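Local atomic coordinates of putative enoyl-CoA hydratase (Streptomyces avermitilis, PDB entry 3GKB), a protein that is of unproven function but probably acts on coenzyme A thioesters as an enoyl-CoA hydratase-like member of the crotonase family. Residues L11-E16 / A20-D25; T42-L47 / I56-A61. All coordinates share one frame; numbering follows the deposited sequence.

Contact 1. Residues L11-E16 / A20-D25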
ATOM      1  N   LEU B  11      25.431 -20.813   9.721  1.00 19.95           N
ATOM      2  CA  LEU B  11      25.554 -19.912   8.591  1.00 20.32           C
ATOM      3  C   LEU B  11      27.024 -19.769   8.198  1.00 19.77           C
ATOM      4  O   LEU B  11      27.929 -20.167   8.958  1.00 19.03           O
ATOM      5  CB  LEU B  11      24.924 -18.548   8.921  1.00 20.59           C
ATOM      6  CG  LEU B  11      25.506 -17.734  10.079  1.00 21.31           C
ATOM      7  CD1 LEU B  11      26.644 -16.885   9.548  1.00 21.31           C
ATOM      8  CD2 LEU B  11      24.454 -16.839  10.773  1.00 22.83           C
ATOM      9  N   ARG B  12      27.236 -19.231   7.000  1.00 20.03           N
ATOM     10  CA  ARG B  12      28.563 -18.845   6.505  1.00 20.79           C
ATOM     11  C   ARG B  12      28.505 -17.429   5.968  1.00 21.05           C
ATOM     12  O   ARG B  12      27.490 -17.023   5.402  1.00 19.54           O
ATOM     13  CB  ARG B  12      28.974 -19.757   5.359  1.00 21.49           C
ATOM     14  CG  ARG B  12      29.290 -21.145   5.804  1.00 25.40           C
ATOM     15  CD  ARG B  12      29.783 -21.982   4.623  1.00 28.12           C
ATOM     16  NE  ARG B  12      28.752 -22.237   3.616  1.00 32.06           N
ATOM     17  CZ  ARG B  12      27.720 -23.062   3.792  1.00 32.96           C
ATOM     18  NH1 ARG B  12      27.537 -23.697   4.948  1.00 36.02           N
ATOM     19  NH2 ARG B  12      26.862 -23.248   2.811  1.00 32.51           N
ATOM     20  N   VAL B  13      29.595 -16.689   6.143  1.00 20.96           N
ATOM     21  CA  VAL B  13      29.694 -15.353   5.627  1.00 21.65           C
ATOM     22  C   VAL B  13      30.944 -15.178   4.781  1.00 22.27           C
ATOM     23  O   VAL B  13      32.013 -15.703   5.113  1.00 22.55           O
ATOM     24  CB  VAL B  13      29.719 -14.297   6.746  1.00 22.69           C
ATOM     25  CG1 VAL B  13      29.641 -12.906   6.137  1.00 23.43           C
ATOM     26  CG2 VAL B  13      28.598 -14.510   7.704  1.00 24.27           C
ATOM     27  N   SER B  14      30.801 -14.461   3.683  1.00 22.47           N
ATOM     28  CA  SER B  14      31.942 -14.042   2.889  1.00 24.26           C
ATOM     29  C   SER B  14      31.677 -12.652   2.336  1.00 24.10           C
ATOM     30  O   SER B  14      30.522 -12.236   2.202  1.00 25.38           O
ATOM     31  CB  SER B  14      32.194 -15.024   1.762  1.00 24.30           C
ATOM     32  OG  SER B  14      31.108 -15.097   0.878  1.00 26.71           O
ATOM     33  N   SER B  15      32.732 -11.905   2.057  1.00 22.84           N
ATOM     34  CA  SER B  15      32.540 -10.583   1.564  1.00 22.49           C
ATOM     35  C   SER B  15      33.645 -10.214   0.597  1.00 22.56           C
ATOM     36  O   SER B  15      34.795 -10.642   0.739  1.00 22.16           O
ATOM     37  CB  SER B  15      32.441  -9.580   2.714  1.00 23.02           C
ATOM     38  OG  SER B  15      33.696  -9.399   3.317  1.00 26.06           O
ATOM     39  N   GLU B  16      33.262  -9.425  -0.384  1.00 22.05           N
ATOM     40  CA  GLU B  16      34.155  -8.995  -1.433  1.00 22.51           C
ATOM     41  C   GLU B  16      33.454  -7.888  -2.179  1.00 20.73           C
ATOM     42  O   GLU B  16      32.232  -7.922  -2.320  1.00 19.04           O
ATOM     43  CB  GLU B  16      34.424 -10.162  -2.370  1.00 23.27           C
ATOM     44  CG  GLU B  16      35.702 -10.076  -3.138  1.00 28.48           C
ATOM     45  CD  GLU B  16      35.967 -11.373  -3.881  1.00 34.05           C
ATOM     46  OE1 GLU B  16      35.166 -11.749  -4.750  1.00 38.07           O
ATOM     47  OE2 GLU B  16      36.962 -12.039  -3.576  1.00 41.79           O
ATOM     48  N   ALA B  20      28.654  -8.328   1.452  1.00 14.34           N
ATOM     49  CA  ALA B  20      28.719  -9.560   2.252  1.00 15.25           C
ATOM     50  C   ALA B  20      27.565 -10.479   1.911  1.00 16.03           C
ATOM     51  O   ALA B  20      26.453 -10.023   1.740  1.00 16.86           O
ATOM     52  CB  ALA B  20      28.730  -9.250   3.728  1.00 14.85           C
ATOM     53  N   ARG B  21      27.838 -11.772   1.771  1.00 16.54           N
ATOM     54  CA  ARG B  21      26.806 -12.775   1.513  1.00 17.39           C
ATOM     55  C   ARG B  21      26.715 -13.641   2.758  1.00 17.49           C
ATOM     56  O   ARG B  21      27.729 -14.194   3.218  1.00 18.16           O
ATOM     57  CB  ARG B  21      27.150 -13.627   0.287  1.00 18.26           C
ATOM     58  CG  ARG B  21      26.866 -12.921  -1.022  1.00 20.92           C
ATOM     59  CD  ARG B  21      27.146 -13.835  -2.183  1.00 26.29           C
ATOM     60  NE  ARG B  21      28.578 -14.063  -2.356  1.00 31.36           N
ATOM     61  CZ  ARG B  21      29.118 -15.071  -3.050  1.00 36.05           C
ATOM     62  NH1 ARG B  21      28.358 -15.988  -3.649  1.00 38.06           N
ATOM     63  NH2 ARG B  21      30.440 -15.171  -3.137  1.00 37.41           N
ATOM     64  N   ILE B  22      25.517 -13.713   3.333  1.00 16.46           N
ATOM     65  CA  ILE B  22      25.278 -14.545   4.495  1.00 16.22           C
ATOM     66  C   ILE B  22      24.403 -15.688   4.009  1.00 16.74           C
ATOM     67  O   ILE B  22      23.295 -15.466   3.550  1.00 15.66           O
ATOM     68  CB  ILE B  22      24.615 -13.738   5.642  1.00 16.29           C
ATOM     69  CG1 ILE B  22      25.549 -12.600   6.111  1.00 16.50           C
ATOM     70  CG2 ILE B  22      24.262 -14.645   6.785  1.00 15.81           C
ATOM     71  CD1 ILE B  22      24.933 -11.691   7.179  1.00 17.05           C
ATOM     72  N   ILE B  23      24.930 -16.901   4.078  1.00 16.79           N
ATOM     73  CA  ILE B  23      24.234 -18.077   3.586  1.00 17.23           C
ATOM     74  C   ILE B  23      23.803 -18.881   4.796  1.00 16.37           C
ATOM     75  O   ILE B  23      24.642 -19.340   5.589  1.00 17.05           O
ATOM     76  CB  ILE B  23      25.147 -18.962   2.686  1.00 18.45           C
ATOM     77  CG1 ILE B  23      25.704 -18.133   1.512  1.00 22.07           C
ATOM     78  CG2 ILE B  23      24.350 -20.187   2.189  1.00 19.44           C
ATOM     79  CD1 ILE B  23      26.845 -18.812   0.730  1.00 26.48           C
ATOM     80  N   LEU B  24      22.493 -19.064   4.925  1.00 16.57           N
ATOM     81  CA  LEU B  24      21.884 -19.730   6.051  1.00 16.94           C
ATOM     82  C   LEU B  24      21.864 -21.245   5.786  1.00 17.77           C
ATOM     83  O   LEU B  24      21.420 -21.680   4.726  1.00 17.26           O
ATOM     84  CB  LEU B  24      20.470 -19.172   6.282  1.00 17.41           C
ATOM     85  CG  LEU B  24      20.405 -17.644   6.503  1.00 17.82           C
ATOM     86  CD1 LEU B  24      19.037 -17.072   6.120  1.00 17.64           C
ATOM     87  CD2 LEU B  24      20.715 -17.317   7.925  1.00 16.82           C
ATOM     88  N   ASP B  25      22.412 -22.025   6.723  1.00 18.42           N
ATOM     89  CA  ASP B  25      22.659 -23.465   6.517  1.00 19.77           C
ATOM     90  C   ASP B  25      22.614 -24.204   7.854  1.00 19.55           C
ATOM     91  O   ASP B  25      23.636 -24.323   8.569  1.00 19.11           O
ATOM     92  CB  ASP B  25      23.996 -23.680   5.797  1.00 20.15           C
ATOM     93  CG  ASP B  25      24.192 -25.114   5.275  1.00 23.75           C
ATOM     94  OD1 ASP B  25      23.340 -25.996   5.522  1.00 25.35           O
ATOM     95  OD2 ASP B  25      25.209 -25.350   4.558  1.00 29.00           O
TER
HETATM   96  O   HOH W   1      28.986 -16.387   1.964  1.00 33.61           O
HETATM   97  O   HOH W   2      32.101 -13.266  -1.576  1.00 39.83           O
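Arg12 and Asp25 meet across the open end of the N-terminal beta hairpin of this crotonase-like fold, where strand 11-16 pairs antiparallel with strand 19-24. The guanidinium grips the carboxylate end-on, with two nitrogens on a single oxygen: NH1 of Arg12 lies 2.9 Å from OD2 of Asp25 and NH2 of Arg12 lies 3.2 Å from the same atom. OD2 lies in the guanidinium plane, while the two nitrogens meet it on the anti side of the carboxylate, a little out of that group's plane and on opposite faces of it. The two flat groups stand 79° apart, so this is not a coplanar, two-oxygen pairing. A bend at chi3 of Arg12 (-67°) swings the guanidinium across to Asp25, at the end of the partner strand, with NH2 passing CG2 of Ile23. With an alanine at Asp25, the Arg12 guanidinium is likely to lose its carboxylate mate and become freer to turn.

Backbone bonds fix the register at two hydrogen-bonded pairs, Arg12 with Ile23 and Ser14 with Arg21. N of Ile23 donates to O of Arg12 at 2.9 Å. On the face bearing Leu11, Val13 and Ser15, Val13 and Ile22 lie side by side and point the same way, CG2 of Val13 being 3.9 Å from CG1 of Ile22. Val43 of helix 34-48 packs on Leu11, Val13 and Ile22 of this face, and Leu44 on Ile22.

On the other face two waters link Ser14 to Arg21. One joins OG of Ser14 (2.7 Å) to the carbonyl O of Arg21, to which it donates; the second, 3.2 Å from OG of Ser14, accepts from NH2 of Arg21 at 3.0 Å, in the guanidinium plane.

Contact 2. Residues T42-L47 / I56-A61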
ATOM      1  N   THR B  42      25.984 -11.888  16.270  1.00 19.57           N
ATOM      2  CA  THR B  42      27.442 -11.727  16.150  1.00 20.01           C
ATOM      3  C   THR B  42      27.865 -11.231  14.773  1.00 19.98           C
ATOM      4  O   THR B  42      28.628 -10.254  14.662  1.00 20.96           O
ATOM      5  CB  THR B  42      28.190 -13.042  16.487  1.00 20.36           C
ATOM      6  OG1 THR B  42      27.831 -13.457  17.807  1.00 22.16           O
ATOM      7  CG2 THR B  42      29.699 -12.836  16.416  1.00 21.86           C
ATOM      8  N   VAL B  43      27.362 -11.881  13.726  1.00 20.17           N
ATOM      9  CA  VAL B  43      27.770 -11.530  12.378  1.00 20.10           C
ATOM     10  C   VAL B  43      27.276 -10.138  11.987  1.00 19.46           C
ATOM     11  O   VAL B  43      28.058  -9.346  11.465  1.00 19.41           O
ATOM     12  CB  VAL B  43      27.323 -12.563  11.341  1.00 21.39           C
ATOM     13  CG1 VAL B  43      27.615 -12.045   9.924  1.00 22.52           C
ATOM     14  CG2 VAL B  43      28.053 -13.843  11.555  1.00 22.60           C
ATOM     15  N   LEU B  44      26.018  -9.819  12.279  1.00 17.83           N
ATOM     16  CA  LEU B  44      25.508  -8.507  11.911  1.00 18.01           C
ATOM     17  C   LEU B  44      26.134  -7.375  12.726  1.00 18.00           C
ATOM     18  O   LEU B  44      26.400  -6.308  12.199  1.00 18.45           O
ATOM     19  CB  LEU B  44      23.979  -8.460  11.966  1.00 17.49           C
ATOM     20  CG  LEU B  44      23.261  -9.288  10.892  1.00 19.26           C
ATOM     21  CD1 LEU B  44      21.753  -9.281  11.136  1.00 20.72           C
ATOM     22  CD2 LEU B  44      23.567  -8.790   9.467  1.00 19.73           C
ATOM     23  N   THR B  45      26.380  -7.616  14.002  1.00 18.59           N
ATOM     24  CA  THR B  45      27.016  -6.604  14.849  1.00 20.09           C
ATOM     25  C   THR B  45      28.439  -6.326  14.344  1.00 20.15           C
ATOM     26  O   THR B  45      28.824  -5.156  14.209  1.00 21.46           O
ATOM     27  CB  THR B  45      26.999  -7.054  16.336  1.00 20.05           C
ATOM     28  OG1 THR B  45      25.627  -7.144  16.757  1.00 21.55           O
ATOM     29  CG2 THR B  45      27.697  -6.046  17.227  1.00 22.42           C
ATOM     30  N   THR B  46      29.180  -7.378  13.995  1.00 20.41           N
ATOM     31  CA  THR B  46      30.517  -7.231  13.425  1.00 21.33           C
ATOM     32  C   THR B  46      30.481  -6.480  12.091  1.00 21.03           C
ATOM     33  O   THR B  46      31.297  -5.602  11.838  1.00 19.87           O
ATOM     34  CB  THR B  46      31.193  -8.574  13.198  1.00 21.71           C
ATOM     35  OG1 THR B  46      31.239  -9.326  14.434  1.00 24.62           O
ATOM     36  CG2 THR B  46      32.592  -8.375  12.622  1.00 22.43           C
ATOM     37  N   LEU B  47      29.548  -6.841  11.224  1.00 19.77           N
ATOM     38  CA  LEU B  47      29.443  -6.149   9.936  1.00 19.60           C
ATOM     39  C   LEU B  47      29.081  -4.685  10.071  1.00 20.11           C
ATOM     40  O   LEU B  47      29.587  -3.866   9.293  1.00 19.07           O
ATOM     41  CB  LEU B  47      28.468  -6.860   8.987  1.00 19.30           C
ATOM     42  CG  LEU B  47      28.954  -8.188   8.395  1.00 19.01           C
ATOM     43  CD1 LEU B  47      27.790  -8.989   7.770  1.00 17.87           C
ATOM     44  CD2 LEU B  47      30.079  -7.909   7.367  1.00 19.16           C
ATOM     45  N   ILE B  56      24.501  -6.245   2.296  1.00 13.99           N
ATOM     46  CA  ILE B  56      24.467  -7.633   2.809  1.00 14.97           C
ATOM     47  C   ILE B  56      23.339  -8.381   2.083  1.00 15.28           C
ATOM     48  O   ILE B  56      22.217  -7.867   1.982  1.00 16.14           O
ATOM     49  CB  ILE B  56      24.174  -7.670   4.325  1.00 14.83           C
ATOM     50  CG1 ILE B  56      25.302  -6.973   5.103  1.00 16.80           C
ATOM     51  CG2 ILE B  56      23.945  -9.123   4.790  1.00 16.95           C
ATOM     52  CD1 ILE B  56      24.951  -6.621   6.564  1.00 14.18           C
ATOM     53  N   VAL B  57      23.647  -9.554   1.534  1.00 14.71           N
ATOM     54  CA  VAL B  57      22.644 -10.379   0.863  1.00 13.83           C
ATOM     55  C   VAL B  57      22.484 -11.687   1.643  1.00 14.23           C
ATOM     56  O   VAL B  57      23.458 -12.424   1.853  1.00 14.15           O
ATOM     57  CB  VAL B  57      23.006 -10.747  -0.579  1.00 13.98           C
ATOM     58  CG1 VAL B  57      21.838 -11.577  -1.212  1.00 13.09           C
ATOM     59  CG2 VAL B  57      23.288  -9.506  -1.440  1.00 14.88           C
ATOM     60  N   PHE B  58      21.259 -11.962   2.063  1.00 13.89           N
ATOM     61  CA  PHE B  58      20.926 -13.195   2.754  1.00 13.89           C
ATOM     62  C   PHE B  58      20.348 -14.187   1.773  1.00 13.81           C
ATOM     63  O   PHE B  58      19.433 -13.852   1.012  1.00 14.84           O
ATOM     64  CB  PHE B  58      19.866 -12.938   3.824  1.00 13.83           C
ATOM     65  CG  PHE B  58      20.264 -11.963   4.883  1.00 14.61           C
ATOM     66  CD1 PHE B  58      20.946 -12.372   6.007  1.00 18.58           C
ATOM     67  CD2 PHE B  58      19.914 -10.638   4.787  1.00 17.82           C
ATOM     68  CE1 PHE B  58      21.271 -11.462   7.018  1.00 17.70           C
ATOM     69  CE2 PHE B  58      20.260  -9.744   5.781  1.00 19.62           C
ATOM     70  CZ  PHE B  58      20.949 -10.176   6.895  1.00 18.74           C
ATOM     71  N   SER B  59      20.863 -15.409   1.817  1.00 14.31           N
ATOM     72  CA  SER B  59      20.341 -16.487   0.991  1.00 14.98           C
ATOM     73  C   SER B  59      20.368 -17.786   1.789  1.00 14.64           C
ATOM     74  O   SER B  59      20.917 -17.862   2.890  1.00 15.77           O
ATOM     75  CB  SER B  59      21.130 -16.607  -0.325  1.00 14.78           C
ATOM     76  OG  SER B  59      22.458 -17.061  -0.086  1.00 16.97           O
ATOM     77  N   SER B  60      19.751 -18.824   1.253  1.00 15.37           N
ATOM     78  CA  SER B  60      19.769 -20.115   1.931  1.00 15.74           C
ATOM     79  C   SER B  60      20.552 -21.201   1.178  1.00 16.62           C
ATOM     80  O   SER B  60      20.484 -21.268  -0.041  1.00 16.51           O
ATOM     81  CB  SER B  60      18.340 -20.611   2.107  1.00 15.21           C
ATOM     82  OG  SER B  60      18.340 -21.879   2.731  1.00 15.45           O
ATOM     83  N   ALA B  61      21.225 -22.072   1.921  1.00 17.32           N
ATOM     84  CA  ALA B  61      21.836 -23.283   1.354  1.00 18.99           C
ATOM     85  C   ALA B  61      20.841 -24.454   1.208  1.00 20.15           C
ATOM     86  O   ALA B  61      21.123 -25.451   0.518  1.00 20.04           O
ATOM     87  CB  ALA B  61      23.049 -23.690   2.202  1.00 18.75           C
TER
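The Phe58 ring receives Leu44 at its edge: CD2 of Leu44 lies near the ring plane, 3.9 Å from CZ of Phe58, the atom farthest from the strand backbone. One face of the same ring is covered from within its own strand by CG2 of Ile56, 3.8 Å above the plane and offset toward the rim. Phe124 adds an edge-to-face ring contact from helix 120-127.

Leu44 and Phe58 approach from opposite directions, whereas Ile56 runs aslant to both leucines. CD1 of Ile56 is the shared point, 3.9 Å from CD2 of Leu44 and likewise 3.9 Å from CD1 of Leu47. The torsions explain this reach: CG1 of Ile56 stands anti to the carbonyl carbon (chi1 -63°) and chi2 is extended at 165°, which carries CD1 out toward the helix while CG2 stays over the ring. No hydrogen bond crosses the contact, and its four touching residues are all buried, so methyl and ring contacts alone join the two segments directly.

Within the helix, O of Thr42 accepts twice from Thr46. N of Thr46 lies 3.0 Å and OG1 of Thr46 2.8 Å from O of Thr42, on opposite faces of the carbonyl plane.

The contact belongs to the beta-alpha-beta unit 19-24, 34-48, 55-60, with the short helix and strand segments running nearly antiparallel, 165° apart, and their axes 12.0 Å from each other. Ile22 of strand 19-24 touches Ile56 and Phe58 from one neighbouring strand; strand 108-113 flanks the other side, where Thr109 and Val111 meet Phe58.

In the fold
Contacts 1 and 2 follow each other along the chain, and their centres lie about 6 Å apart. Strand 19-24 is one arm of contact 1 and also begins the beta-alpha-beta unit to which contact 2 belongs, lying beside strand 55-60 in the same sheet. Probable hydrogen bonds sew these neighbours together, from N of Leu24 to O of Ser59 and from N of Ala61 to O of Leu24, each 2.8 Å. On the face of the sheet that helix 34-48 covers, CG2 of Val13 packs 3.5 Å from CG1 of Val43, so the helix spans both contacts. At the hairpin's open end, CG of Asp25 lies 3.6 Å from CB of Ala61.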